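Long-range contacts in amide synthase (Vibrio cholerae, PDB 1L5A), which is a nonribosomal peptide synthetase condensation enzyme that probably forms an amide bond in the biosynthesis of vibriobactin: residues S26-G31 against E117-T122; L37-L42 against H108-L113; H43-E48 against M135-R140; A156-Y161 against N270-M275. All blocks are in the same frame, centred on the assembly; numbering follows the deposited sequence.

Contact 1: S26-G31 against E117-T122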
loop_
_atom_site.group_PDB
_atom_site.type_symbol
_atom_site.label_atom_id
_atom_site.label_comp_id
_atom_site.label_asym_id
_atom_site.label_seq_id
_atom_site.Cartn_x
_atom_site.Cartn_y
_atom_site.Cartn_z
ATOM N N SER A 26 4.376 29.144 24.794
ATOM C CA SER A 26 3.902 30.503 24.883
ATOM C C SER A 26 4.362 31.149 23.599
ATOM O O SER A 26 5.480 30.905 23.124
ATOM C CB SER A 26 4.483 31.234 26.092
ATOM O OG SER A 26 5.854 31.494 25.925
ATOM N N LEU A 27 3.475 31.940 23.012
ATOM C CA LEU A 27 3.787 32.643 21.782
ATOM C C LEU A 27 3.738 34.123 22.109
ATOM O O LEU A 27 2.787 34.610 22.735
ATOM C CB LEU A 27 2.762 32.294 20.700
ATOM C CG LEU A 27 2.728 30.830 20.240
ATOM C CD1 LEU A 27 1.693 30.666 19.133
ATOM C CD2 LEU A 27 4.112 30.406 19.750
ATOM N N ARG A 28 4.781 34.842 21.734
ATOM C CA ARG A 28 4.796 36.264 22.003
ATOM C C ARG A 28 4.857 36.929 20.656
ATOM O O ARG A 28 5.807 36.740 19.882
ATOM C CB ARG A 28 5.996 36.674 22.860
ATOM C CG ARG A 28 5.782 38.014 23.581
ATOM C CD ARG A 28 6.919 38.343 24.545
ATOM N NE ARG A 28 8.151 38.712 23.852
ATOM C CZ ARG A 28 8.436 39.945 23.454
ATOM N NH1 ARG A 28 7.575 40.931 23.688
ATOM N NH2 ARG A 28 9.575 40.188 22.813
ATOM N N LEU A 29 3.807 37.685 20.368
ATOM C CA LEU A 29 3.718 38.369 19.105
ATOM C C LEU A 29 3.937 39.850 19.322
ATOM O O LEU A 29 3.252 40.501 20.113
ATOM C CB LEU A 29 2.348 38.112 18.476
ATOM C CG LEU A 29 1.915 36.643 18.450
ATOM C CD1 LEU A 29 0.739 36.491 17.473
ATOM C CD2 LEU A 29 3.105 35.748 18.031
ATOM N N THR A 30 4.921 40.371 18.614
ATOM C CA THR A 30 5.265 41.770 18.690
ATOM C C THR A 30 4.930 42.350 17.323
ATOM O O THR A 30 5.512 41.944 16.312
ATOM C CB THR A 30 6.767 41.904 19.028
ATOM O OG1 THR A 30 6.984 41.367 20.340
ATOM C CG2 THR A 30 7.228 43.360 18.993
ATOM N N GLY A 31 3.966 43.271 17.296
ATOM C CA GLY A 31 3.551 43.866 16.031
ATOM C C GLY A 31 2.095 44.316 15.981
ATOM O O GLY A 31 1.317 44.016 16.882
ATOM N N GLU A 117 1.821 44.190 21.330
ATOM C CA GLU A 117 2.331 43.048 22.061
ATOM C C GLU A 117 1.228 42.102 22.524
ATOM O O GLU A 117 0.325 42.499 23.278
ATOM C CB GLU A 117 3.141 43.525 23.287
ATOM C CG GLU A 117 4.394 44.363 22.987
ATOM C CD GLU A 117 5.437 43.653 22.082
ATOM O OE1 GLU A 117 5.520 42.397 22.058
ATOM O OE2 GLU A 117 6.208 44.366 21.401
ATOM N N HIS A 118 1.308 40.851 22.085
ATOM C CA HIS A 118 0.331 39.831 22.481
ATOM C C HIS A 118 1.024 38.569 23.003
ATOM O O HIS A 118 2.111 38.186 22.534
ATOM C CB HIS A 118 -0.581 39.431 21.304
ATOM C CG HIS A 118 -1.579 40.479 20.925
ATOM N ND1 HIS A 118 -1.241 41.600 20.197
ATOM C CD2 HIS A 118 -2.898 40.598 21.216
ATOM C CE1 HIS A 118 -2.311 42.366 20.059
ATOM N NE2 HIS A 118 -3.329 41.780 20.669
ATOM N N LEU A 119 0.380 37.917 23.962
ATOM C CA LEU A 119 0.927 36.702 24.536
ATOM C C LEU A 119 -0.096 35.586 24.479
ATOM O O LEU A 119 -1.169 35.703 25.060
ATOM C CB LEU A 119 1.330 36.924 25.990
ATOM C CG LEU A 119 2.154 35.781 26.573
ATOM C CD1 LEU A 119 3.410 35.618 25.740
ATOM C CD2 LEU A 119 2.504 36.072 28.025
ATOM N N ILE A 120 0.242 34.515 23.766
ATOM C CA ILE A 120 -0.627 33.352 23.645
ATOM C C ILE A 120 -0.016 32.195 24.415
ATOM O O ILE A 120 1.157 31.858 24.232
ATOM C CB ILE A 120 -0.762 32.888 22.198
ATOM C CG1 ILE A 120 -1.530 33.921 21.386
ATOM C CG2 ILE A 120 -1.475 31.555 22.156
ATOM C CD1 ILE A 120 -1.313 33.775 19.905
ATOM N N TYR A 121 -0.828 31.583 25.259
ATOM C CA TYR A 121 -0.392 30.468 26.067
ATOM C C TYR A 121 -1.272 29.260 25.764
ATOM O O TYR A 121 -2.499 29.310 25.900
ATOM C CB TYR A 121 -0.486 30.827 27.561
ATOM C CG TYR A 121 -0.263 29.667 28.501
ATOM C CD1 TYR A 121 1.011 29.101 28.676
ATOM C CD2 TYR A 121 -1.323 29.128 29.218
ATOM C CE1 TYR A 121 1.214 28.015 29.558
ATOM C CE2 TYR A 121 -1.136 28.050 30.098
ATOM C CZ TYR A 121 0.129 27.502 30.264
ATOM O OH TYR A 121 0.283 26.451 31.141
ATOM N N THR A 122 -0.627 28.173 25.363
ATOM C CA THR A 122 -1.315 26.934 25.042
ATOM C C THR A 122 -0.769 25.812 25.912
ATOM O O THR A 122 0.434 25.631 25.995
ATOM C CB THR A 122 -1.065 26.570 23.587
ATOM O OG1 THR A 122 -1.497 27.655 22.765
ATOM C CG2 THR A 122 -1.817 25.295 23.208
HETATM O O HOH W 1 1.130 41.901 18.571
#
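Leu27 pairs with Ile120 and Leu29 with His118 as hydrogen-bonded pairs of two antiparallel strands whose short axes run at 166°. These are inner strands of the mixed sheet in the N-terminal half of the condensation domain, which resembles chloramphenicol acetyltransferase. Each pair is closed by two backbone bonds, among them Leu27 N to Ile120 O at 2.6 Å and His118 N to Leu29 O at 2.8 Å. On the face of Leu27, Leu29, His118 and Ile120, CB of Leu27 rests against CB of Ile120 (3.9 Å), and the two CD1 methyls of Leu29 and Ile120 meet at 4.2 Å; helix 131-150 covers Leu27 there. The other face carries the polar Arg28, Thr30 and Glu117 beside Leu119. Glu117 bends at chi2 (-58°), which places CD beside Thr30. Its OE1 forms a salt bridge with Arg28 NH1 at 3.0 Å; Thr30 OG1 also donates to it, though the modelled length is doubtful. Arg28 NE makes a weak, long ion pair with Glu350. At the end near Gly31 a water donates to Leu29 O and Gly31 O and lies in the plane of the His118 ring, 2.9 Å from His118 ND1, while His118 NE2 bonds to Thr35 OG1.

Contact 2: L37-L42 against H108-L113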
loop_
_atom_site.group_PDB
_atom_site.type_symbol
_atom_site.label_atom_id
_atom_site.label_comp_id
_atom_site.label_asym_id
_atom_site.label_seq_id
_atom_site.Cartn_x
_atom_site.Cartn_y
_atom_site.Cartn_z
ATOM N N LEU A 37 -9.206 39.269 15.316
ATOM C CA LEU A 37 -9.006 38.179 14.368
ATOM C C LEU A 37 -8.126 37.033 14.925
ATOM O O LEU A 37 -8.350 35.852 14.608
ATOM C CB LEU A 37 -8.441 38.722 13.042
ATOM C CG LEU A 37 -9.361 39.676 12.231
ATOM C CD1 LEU A 37 -8.779 39.878 10.842
ATOM C CD2 LEU A 37 -10.767 39.111 12.084
ATOM N N LEU A 38 -7.153 37.365 15.773
ATOM C CA LEU A 38 -6.288 36.334 16.359
ATOM C C LEU A 38 -7.152 35.459 17.254
ATOM O O LEU A 38 -7.061 34.232 17.211
ATOM C CB LEU A 38 -5.156 36.969 17.177
ATOM C CG LEU A 38 -4.032 36.149 17.844
ATOM C CD1 LEU A 38 -4.584 35.411 19.018
ATOM C CD2 LEU A 38 -3.391 35.184 16.859
ATOM N N LEU A 39 -8.006 36.092 18.048
ATOM C CA LEU A 39 -8.887 35.357 18.941
ATOM C C LEU A 39 -9.809 34.417 18.169
ATOM O O LEU A 39 -10.026 33.275 18.581
ATOM C CB LEU A 39 -9.727 36.317 19.791
ATOM C CG LEU A 39 -9.056 37.156 20.885
ATOM C CD1 LEU A 39 -10.135 37.862 21.671
ATOM C CD2 LEU A 39 -8.246 36.283 21.826
ATOM N N ARG A 40 -10.363 34.899 17.060
ATOM C CA ARG A 40 -11.245 34.090 16.228
ATOM C C ARG A 40 -10.404 32.938 15.676
ATOM O O ARG A 40 -10.811 31.772 15.708
ATOM C CB ARG A 40 -11.780 34.934 15.074
ATOM C CG ARG A 40 -12.576 34.166 14.041
ATOM C CD ARG A 40 -13.901 33.698 14.595
ATOM N NE ARG A 40 -14.741 33.082 13.567
ATOM C CZ ARG A 40 -15.804 32.335 13.835
ATOM N NH1 ARG A 40 -16.159 32.110 15.098
ATOM N NH2 ARG A 40 -16.510 31.813 12.850
ATOM N N ALA A 41 -9.232 33.286 15.147
ATOM C CA ALA A 41 -8.316 32.285 14.611
ATOM C C ALA A 41 -8.040 31.194 15.643
ATOM O O ALA A 41 -8.110 30.008 15.306
ATOM C CB ALA A 41 -7.011 32.935 14.189
ATOM N N LEU A 42 -7.739 31.578 16.895
ATOM C CA LEU A 42 -7.454 30.576 17.918
ATOM C C LEU A 42 -8.692 29.735 18.201
ATOM O O LEU A 42 -8.595 28.522 18.334
ATOM C CB LEU A 42 -6.929 31.231 19.204
ATOM C CG LEU A 42 -6.701 30.346 20.443
ATOM C CD1 LEU A 42 -5.624 29.324 20.189
ATOM C CD2 LEU A 42 -6.302 31.205 21.601
ATOM N N HIS A 108 -6.240 27.508 27.210
ATOM C CA HIS A 108 -5.888 28.497 26.197
ATOM C C HIS A 108 -6.076 29.896 26.752
ATOM O O HIS A 108 -7.183 30.303 27.114
ATOM C CB HIS A 108 -6.757 28.281 24.948
ATOM C CG HIS A 108 -6.746 26.866 24.477
ATOM N ND1 HIS A 108 -5.749 26.360 23.669
ATOM C CD2 HIS A 108 -7.519 25.808 24.830
ATOM C CE1 HIS A 108 -5.904 25.052 23.553
ATOM N NE2 HIS A 108 -6.969 24.692 24.249
ATOM N N GLN A 109 -4.989 30.645 26.822
ATOM C CA GLN A 109 -5.079 31.983 27.359
ATOM C C GLN A 109 -4.463 32.969 26.371
ATOM O O GLN A 109 -3.450 32.667 25.755
ATOM C CB GLN A 109 -4.332 32.034 28.693
ATOM C CG GLN A 109 -4.802 31.037 29.767
ATOM C CD GLN A 109 -3.775 30.885 30.931
ATOM O OE1 GLN A 109 -2.927 31.771 31.172
ATOM N NE2 GLN A 109 -3.861 29.762 31.655
ATOM N N VAL A 110 -5.080 34.139 26.205
ATOM C CA VAL A 110 -4.537 35.153 25.307
ATOM C C VAL A 110 -4.440 36.481 26.040
ATOM O O VAL A 110 -5.356 36.862 26.758
ATOM C CB VAL A 110 -5.429 35.381 24.066
ATOM C CG1 VAL A 110 -4.745 36.363 23.124
ATOM C CG2 VAL A 110 -5.688 34.074 23.348
ATOM N N TYR A 111 -3.347 37.203 25.836
ATOM C CA TYR A 111 -3.175 38.490 26.496
ATOM C C TYR A 111 -2.750 39.607 25.578
ATOM O O TYR A 111 -1.756 39.497 24.869
ATOM C CB TYR A 111 -2.121 38.423 27.611
ATOM C CG TYR A 111 -2.380 37.380 28.647
ATOM C CD1 TYR A 111 -1.785 36.117 28.555
ATOM C CD2 TYR A 111 -3.245 37.630 29.703
ATOM C CE1 TYR A 111 -2.059 35.123 29.493
ATOM C CE2 TYR A 111 -3.524 36.644 30.646
ATOM C CZ TYR A 111 -2.931 35.391 30.528
ATOM O OH TYR A 111 -3.267 34.393 31.409
ATOM N N ARG A 112 -3.501 40.693 25.608
ATOM C CA ARG A 112 -3.131 41.860 24.834
ATOM C C ARG A 112 -2.350 42.667 25.880
ATOM O O ARG A 112 -2.924 43.199 26.831
ATOM C CB ARG A 112 -4.379 42.621 24.357
ATOM C CG ARG A 112 -4.081 43.893 23.559
ATOM C CD ARG A 112 -5.352 44.492 22.958
ATOM N NE ARG A 112 -5.219 45.925 22.700
ATOM C CZ ARG A 112 -4.976 46.473 21.513
ATOM N NH1 ARG A 112 -4.838 45.722 20.425
ATOM N NH2 ARG A 112 -4.851 47.790 21.420
ATOM N N LEU A 113 -1.035 42.714 25.725
ATOM C CA LEU A 113 -0.191 43.439 26.664
ATOM C C LEU A 113 -0.172 44.917 26.302
ATOM O O LEU A 113 -0.235 45.784 27.171
ATOM C CB LEU A 113 1.223 42.871 26.622
ATOM C CG LEU A 113 1.295 41.372 26.946
ATOM C CD1 LEU A 113 2.689 40.833 26.657
ATOM C CD2 LEU A 113 0.917 41.166 28.402
#
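Leu42 and Val110 meet tip to tip: in Leu42, CG is anti to the backbone N (chi1 174°), and in Val110 it is CG1 that stands anti to its own N (chi1 -175°), leaving CG2 beside that N and facing the helix. The CD2 methyl of Leu42 touches Val110 CG2 at 3.4 Å. Leu39 comes from one turn earlier and crosses Val110 at a slant, its CD2 seated in the fork of the valine, 3.7 Å from CG2 of Val110 and just as near its CB and CG1. On the other branch, Leu38 CD1 makes a looser touch with Val110 CG1 at 4.2 Å. Leu42 CD2 also reaches the CB of His108 (4.5 Å), whose NE2 is turned to Thr106 OG1.

Helix 35-47 thus lies on the sheet nearly antiparallel to strand 107-114, the short axes 10.4 Å apart. Leu38 extends the apolar layer to Ile120 of the next strand, and Leu39 to Tyr73 of strand 72-75. Gln109 and Tyr111 point to the opposite face, where Tyr111 OH bonds to Gln109 OE1 at 2.7 Å and helix 82-94 packs; that helix links the parallel neighbours 72-75 and 107-114 in a beta-alpha-beta crossover. The sheet is therefore layered between helices, as in the acetyltransferase-like fold. Since only carbon atoms meet across this interface, the helix is held by the fit of branched methyls around one valine and by apolar burial, without directional bonds.

Contact 3: H43-E48 against M135-R140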
loop_
_atom_site.group_PDB
_atom_site.type_symbol
_atom_site.label_atom_id
_atom_site.label_comp_id
_atom_site.label_asym_id
_atom_site.label_seq_id
_atom_site.Cartn_x
_atom_site.Cartn_y
_atom_site.Cartn_z
ATOM N N HIS A 43 -9.857 30.378 18.283
ATOM C CA HIS A 43 -11.130 29.685 18.519
ATOM C C HIS A 43 -11.416 28.697 17.380
ATOM O O HIS A 43 -11.953 27.605 17.599
ATOM C CB HIS A 43 -12.271 30.693 18.589
ATOM C CG HIS A 43 -13.628 30.067 18.513
ATOM N ND1 HIS A 43 -14.319 29.647 19.629
ATOM C CD2 HIS A 43 -14.408 29.760 17.449
ATOM C CE1 HIS A 43 -15.467 29.108 19.257
ATOM N NE2 HIS A 43 -15.545 29.162 17.939
ATOM N N LEU A 44 -11.098 29.096 16.154
ATOM C CA LEU A 44 -11.306 28.215 15.016
ATOM C C LEU A 44 -10.339 27.027 15.084
ATOM O O LEU A 44 -10.753 25.867 14.975
ATOM C CB LEU A 44 -11.102 28.977 13.696
ATOM C CG LEU A 44 -12.212 29.962 13.286
ATOM C CD1 LEU A 44 -11.844 30.611 11.965
ATOM C CD2 LEU A 44 -13.551 29.226 13.151
ATOM N N THR A 45 -9.054 27.306 15.279
ATOM C CA THR A 45 -8.087 26.228 15.331
ATOM C C THR A 45 -8.449 25.139 16.336
ATOM O O THR A 45 -8.445 23.947 15.999
ATOM C CB THR A 45 -6.708 26.737 15.684
ATOM O OG1 THR A 45 -6.295 27.679 14.697
ATOM C CG2 THR A 45 -5.731 25.581 15.718
ATOM N N VAL A 46 -8.756 25.560 17.562
ATOM C CA VAL A 46 -9.112 24.654 18.643
ATOM C C VAL A 46 -10.367 23.817 18.350
ATOM O O VAL A 46 -10.475 22.668 18.785
ATOM C CB VAL A 46 -9.262 25.460 19.975
ATOM C CG1 VAL A 46 -10.022 24.685 20.977
ATOM C CG2 VAL A 46 -7.884 25.771 20.553
ATOM N N SER A 47 -11.313 24.368 17.606
ATOM C CA SER A 47 -12.531 23.618 17.275
ATOM C C SER A 47 -12.237 22.424 16.418
ATOM O O SER A 47 -12.903 21.403 16.517
ATOM C CB SER A 47 -13.526 24.484 16.530
ATOM O OG SER A 47 -14.022 25.462 17.423
ATOM N N GLU A 48 -11.227 22.558 15.572
ATOM C CA GLU A 48 -10.843 21.486 14.672
ATOM C C GLU A 48 -10.117 20.313 15.332
ATOM O O GLU A 48 -9.972 19.260 14.707
ATOM C CB GLU A 48 -9.975 22.051 13.548
ATOM C CG GLU A 48 -10.665 23.098 12.662
ATOM C CD GLU A 48 -9.757 23.598 11.559
ATOM O OE1 GLU A 48 -8.745 22.919 11.272
ATOM O OE2 GLU A 48 -10.053 24.656 10.969
ATOM N N MET A 135 3.080 21.721 16.925
ATOM C CA MET A 135 3.376 22.586 15.796
ATOM C C MET A 135 2.216 22.601 14.807
ATOM O O MET A 135 1.940 23.650 14.223
ATOM C CB MET A 135 4.717 22.216 15.137
ATOM C CG MET A 135 4.702 21.206 14.054
ATOM S SD MET A 135 4.132 21.831 12.455
ATOM C CE MET A 135 3.794 20.207 11.750
ATOM N N LEU A 136 1.521 21.473 14.636
ATOM C CA LEU A 136 0.366 21.449 13.743
ATOM C C LEU A 136 -0.633 22.475 14.260
ATOM O O LEU A 136 -1.208 23.229 13.487
ATOM C CB LEU A 136 -0.306 20.076 13.709
ATOM C CG LEU A 136 0.314 18.971 12.848
ATOM C CD1 LEU A 136 -0.504 17.700 12.997
ATOM C CD2 LEU A 136 0.359 19.398 11.377
ATOM N N PHE A 137 -0.833 22.503 15.574
ATOM C CA PHE A 137 -1.750 23.461 16.184
ATOM C C PHE A 137 -1.281 24.897 15.897
ATOM O O PHE A 137 -2.092 25.797 15.679
ATOM C CB PHE A 137 -1.811 23.238 17.700
ATOM C CG PHE A 137 -2.311 24.431 18.472
ATOM C CD1 PHE A 137 -3.678 24.640 18.663
ATOM C CD2 PHE A 137 -1.410 25.347 19.025
ATOM C CE1 PHE A 137 -4.144 25.748 19.402
ATOM C CE2 PHE A 137 -1.865 26.464 19.770
ATOM C CZ PHE A 137 -3.237 26.667 19.961
ATOM N N GLU A 138 0.028 25.109 15.896
ATOM C CA GLU A 138 0.567 26.443 15.673
ATOM C C GLU A 138 0.417 26.894 14.244
ATOM O O GLU A 138 0.020 28.023 13.988
ATOM C CB GLU A 138 2.040 26.502 16.123
ATOM C CG GLU A 138 2.185 26.147 17.617
ATOM C CD GLU A 138 3.616 26.035 18.084
ATOM O OE1 GLU A 138 4.479 25.638 17.266
ATOM O OE2 GLU A 138 3.874 26.324 19.280
ATOM N N GLN A 139 0.724 26.005 13.312
ATOM C CA GLN A 139 0.610 26.337 11.906
ATOM C C GLN A 139 -0.856 26.605 11.537
ATOM O O GLN A 139 -1.167 27.527 10.773
ATOM C CB GLN A 139 1.201 25.205 11.057
ATOM C CG GLN A 139 2.722 25.012 11.219
ATOM C CD GLN A 139 3.509 26.301 10.973
ATOM O OE1 GLN A 139 3.363 26.941 9.929
ATOM N NE2 GLN A 139 4.339 26.690 11.941
ATOM N N ARG A 140 -1.760 25.814 12.097
ATOM C CA ARG A 140 -3.172 26.005 11.830
ATOM C C ARG A 140 -3.586 27.395 12.367
ATOM O O ARG A 140 -4.289 28.153 11.697
ATOM C CB ARG A 140 -3.974 24.895 12.508
ATOM C CG ARG A 140 -5.429 24.829 12.080
ATOM C CD ARG A 140 -5.556 24.833 10.574
ATOM N NE ARG A 140 -6.951 24.753 10.159
ATOM C CZ ARG A 140 -7.408 25.097 8.957
ATOM N NH1 ARG A 140 -6.587 25.550 8.028
ATOM N NH2 ARG A 140 -8.700 25.004 8.695
#
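Glu48 and Arg140 cross at about a right angle, and the carboxylate lies at the edge of the guanidinium with the two planes 51° apart. The grip is side-on, with one nitrogen to each oxygen: Arg140 NE donates its N-H to Glu48 OE1 at 2.8 Å, meeting it on the syn side but 25° out of the carboxylate plane, while NH2 of Arg140 reaches the syn lone pair of Glu48 OE2 at 2.7 Å. A bend at chi2 (50°) in Arg140 places CD for this reach. Both oxygens are used again, OE2 by His144 NE2 and OE1 by the backbone N of Phe158; Arg140 NH2 also bonds to Thr155 O. So many donors around the carboxylate would favour its charged form.

The salt bridge ties Glu48, which follows helical residues 43-47, to the middle of helix 131-150. The two helices lie on the same face of the N-terminal sheet of the condensation domain, their short axes 9.7 Å apart.

Between them sits the methyl of Thr45. Its CG2 lies 3.7 Å from Phe137 CD1 and equally near CB of Arg140, with Thr45 and Phe137 crossing at about a right angle. Thr45 OG1 is turned back to Ala41 O of its own helix. Val46 lies alongside Phe137, pointing the same way, and puts CG2 at the edge of the ring, 3.9 Å from Phe137 CE1.

Contact 4: A156-Y161 against N270-M275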
loop_
_atom_site.group_PDB
_atom_site.type_symbol
_atom_site.label_atom_id
_atom_site.label_comp_id
_atom_site.label_asym_id
_atom_site.label_seq_id
_atom_site.Cartn_x
_atom_site.Cartn_y
_atom_site.Cartn_z
ATOM N N ALA A 156 -8.613 23.539 4.172
ATOM C CA ALA A 156 -9.224 22.464 4.915
ATOM C C ALA A 156 -8.811 22.359 6.375
ATOM O O ALA A 156 -7.679 22.671 6.767
ATOM C CB ALA A 156 -8.972 21.152 4.209
ATOM N N ALA A 157 -9.778 21.903 7.158
ATOM C CA ALA A 157 -9.667 21.688 8.583
ATOM C C ALA A 157 -8.990 20.343 8.883
ATOM O O ALA A 157 -8.858 19.493 8.006
ATOM C CB ALA A 157 -11.057 21.688 9.178
ATOM N N PHE A 158 -8.567 20.160 10.127
ATOM C CA PHE A 158 -7.953 18.909 10.543
ATOM C C PHE A 158 -9.027 17.835 10.356
ATOM O O PHE A 158 -10.210 18.118 10.525
ATOM C CB PHE A 158 -7.571 18.988 12.023
ATOM C CG PHE A 158 -6.422 19.916 12.313
ATOM C CD1 PHE A 158 -6.527 20.882 13.318
ATOM C CD2 PHE A 158 -5.216 19.793 11.627
ATOM C CE1 PHE A 158 -5.447 21.711 13.636
ATOM C CE2 PHE A 158 -4.125 20.613 11.935
ATOM C CZ PHE A 158 -4.239 21.580 12.944
ATOM N N LYS A 159 -8.629 16.619 10.006
ATOM C CA LYS A 159 -9.591 15.536 9.842
ATOM C C LYS A 159 -10.023 15.144 11.260
ATOM O O LYS A 159 -9.291 15.371 12.210
ATOM C CB LYS A 159 -8.925 14.337 9.173
ATOM C CG LYS A 159 -8.249 14.626 7.829
ATOM C CD LYS A 159 -9.191 14.427 6.657
ATOM C CE LYS A 159 -8.500 14.740 5.323
ATOM N NZ LYS A 159 -7.246 13.954 5.053
ATOM N N PRO A 160 -11.220 14.561 11.422
ATOM C CA PRO A 160 -11.640 14.177 12.775
ATOM C C PRO A 160 -10.733 13.130 13.377
ATOM O O PRO A 160 -10.141 12.339 12.650
ATOM C CB PRO A 160 -13.072 13.655 12.578
ATOM C CG PRO A 160 -13.166 13.363 11.111
ATOM C CD PRO A 160 -12.330 14.414 10.462
ATOM N N TYR A 161 -10.621 13.131 14.703
ATOM C CA TYR A 161 -9.762 12.169 15.388
ATOM C C TYR A 161 -10.252 10.762 15.080
ATOM O O TYR A 161 -9.459 9.827 15.005
ATOM C CB TYR A 161 -9.775 12.403 16.908
ATOM C CG TYR A 161 -8.802 11.512 17.685
ATOM C CD1 TYR A 161 -7.423 11.641 17.516
ATOM C CD2 TYR A 161 -9.262 10.562 18.596
ATOM C CE1 TYR A 161 -6.543 10.864 18.223
ATOM C CE2 TYR A 161 -8.374 9.775 19.325
ATOM C CZ TYR A 161 -7.018 9.937 19.133
ATOM O OH TYR A 161 -6.117 9.222 19.886
ATOM N N ASN A 270 -2.815 15.065 9.593
ATOM C CA ASN A 270 -3.806 16.127 9.656
ATOM C C ASN A 270 -4.696 15.950 10.869
ATOM O O ASN A 270 -5.865 16.308 10.835
ATOM C CB ASN A 270 -4.685 16.127 8.406
ATOM C CG ASN A 270 -3.882 16.166 7.144
ATOM O OD1 ASN A 270 -3.712 15.147 6.476
ATOM N ND2 ASN A 270 -3.355 17.341 6.812
ATOM N N VAL A 271 -4.144 15.399 11.940
ATOM C CA VAL A 271 -4.914 15.190 13.150
ATOM C C VAL A 271 -4.001 15.375 14.337
ATOM O O VAL A 271 -3.225 14.489 14.675
ATOM C CB VAL A 271 -5.505 13.770 13.229
ATOM C CG1 VAL A 271 -6.428 13.668 14.417
ATOM C CG2 VAL A 271 -6.230 13.426 11.963
ATOM N N PRO A 272 -4.056 16.552 14.962
ATOM C CA PRO A 272 -3.204 16.797 16.124
ATOM C C PRO A 272 -3.567 15.757 17.182
ATOM O O PRO A 272 -4.744 15.469 17.391
ATOM C CB PRO A 272 -3.590 18.210 16.529
ATOM C CG PRO A 272 -3.893 18.869 15.192
ATOM C CD PRO A 272 -4.726 17.790 14.511
ATOM N N GLY A 273 -2.556 15.165 17.811
ATOM C CA GLY A 273 -2.805 14.163 18.831
ATOM C C GLY A 273 -1.510 13.512 19.293
ATOM O O GLY A 273 -0.421 14.038 19.060
ATOM N N LEU A 274 -1.625 12.359 19.948
ATOM C CA LEU A 274 -0.458 11.632 20.418
ATOM C C LEU A 274 -0.129 10.464 19.495
ATOM O O LEU A 274 -0.871 9.476 19.410
ATOM C CB LEU A 274 -0.681 11.102 21.842
ATOM C CG LEU A 274 0.414 10.133 22.317
ATOM C CD1 LEU A 274 1.784 10.792 22.122
ATOM C CD2 LEU A 274 0.199 9.748 23.785
ATOM N N MET A 275 0.993 10.561 18.802
ATOM C CA MET A 275 1.359 9.467 17.920
ATOM C C MET A 275 2.846 9.114 17.952
ATOM O O MET A 275 3.229 8.037 17.513
ATOM C CB MET A 275 0.936 9.788 16.472
ATOM C CG MET A 275 -0.565 9.829 16.229
ATOM S SD MET A 275 -1.328 11.477 16.416
ATOM C CE MET A 275 -3.051 11.024 16.227
HETATM O O HOH W 2 -3.571 10.442 19.666
#
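Phe158 and Asn270 bring their CA atoms within 5.1 Å where two irregular segments pass, the one at Phe158-Pro160 being extended in a polyproline-like conformation. A single backbone bond joins them, Lys159 N to Asn270 O at 2.9 Å.

The side chains add an aromatic-proline contact. Pro272 lies over one face of the Phe158 ring, with its CG 3.5 Å from the ring centroid and 10° off the normal, a CH-pi contact; Pro272 CD sits over the inner part of the ring, near CG and CD2 of Phe158. Val271 spreads its two methyls between neighbours: CG2 lies 3.6 Å from Lys159 O, whereas CG1 comes to the edge of the Tyr161 ring at CD1 (3.8 Å). Met275 slides past Tyr161 in the opposite direction and sets its CE at the same ring's edge, 4.0 Å from Tyr161 CE1. Alongside, the Lys159 chain runs beside Asn270, CG of Lys159 to CB of Asn270 at 3.9 Å. A water joins Tyr161 OH, at 2.8 Å, to the backbone N and O of Leu274.

Met275 N bonds to Asp130, the aspartate of the HHxxxDG signature of condensation domains, which places this loop beside that motif. With one direct backbone bond, a water bridge and a CH-pi contact, the two loops depend largely on apolar surface to fix their mutual position.

From the N terminus, strand 22-30 meets strand 117-125 in contact 1, closing a loop of 85 residues. Contact 2 is nested inside it, laying helix 35-47, which follows the first strand, on strand 107-114, the sheet neighbour of 117-125. Contact 3 crosses both: the same helix reaches helix 131-150, which comes after the loop of contact 1 has closed, tying the helical layer together. Phe137 touches Thr122 of contact 1 and Leu42 of contact 2. Contact 4 follows in series, closing a loop of 108 residues between the segments before helix 161-172 and strand 277-282. It meets contact 3, centres about 10 Å apart, through a probable Glu48-Phe158 N hydrogen bond and Arg140 packing on Phe158.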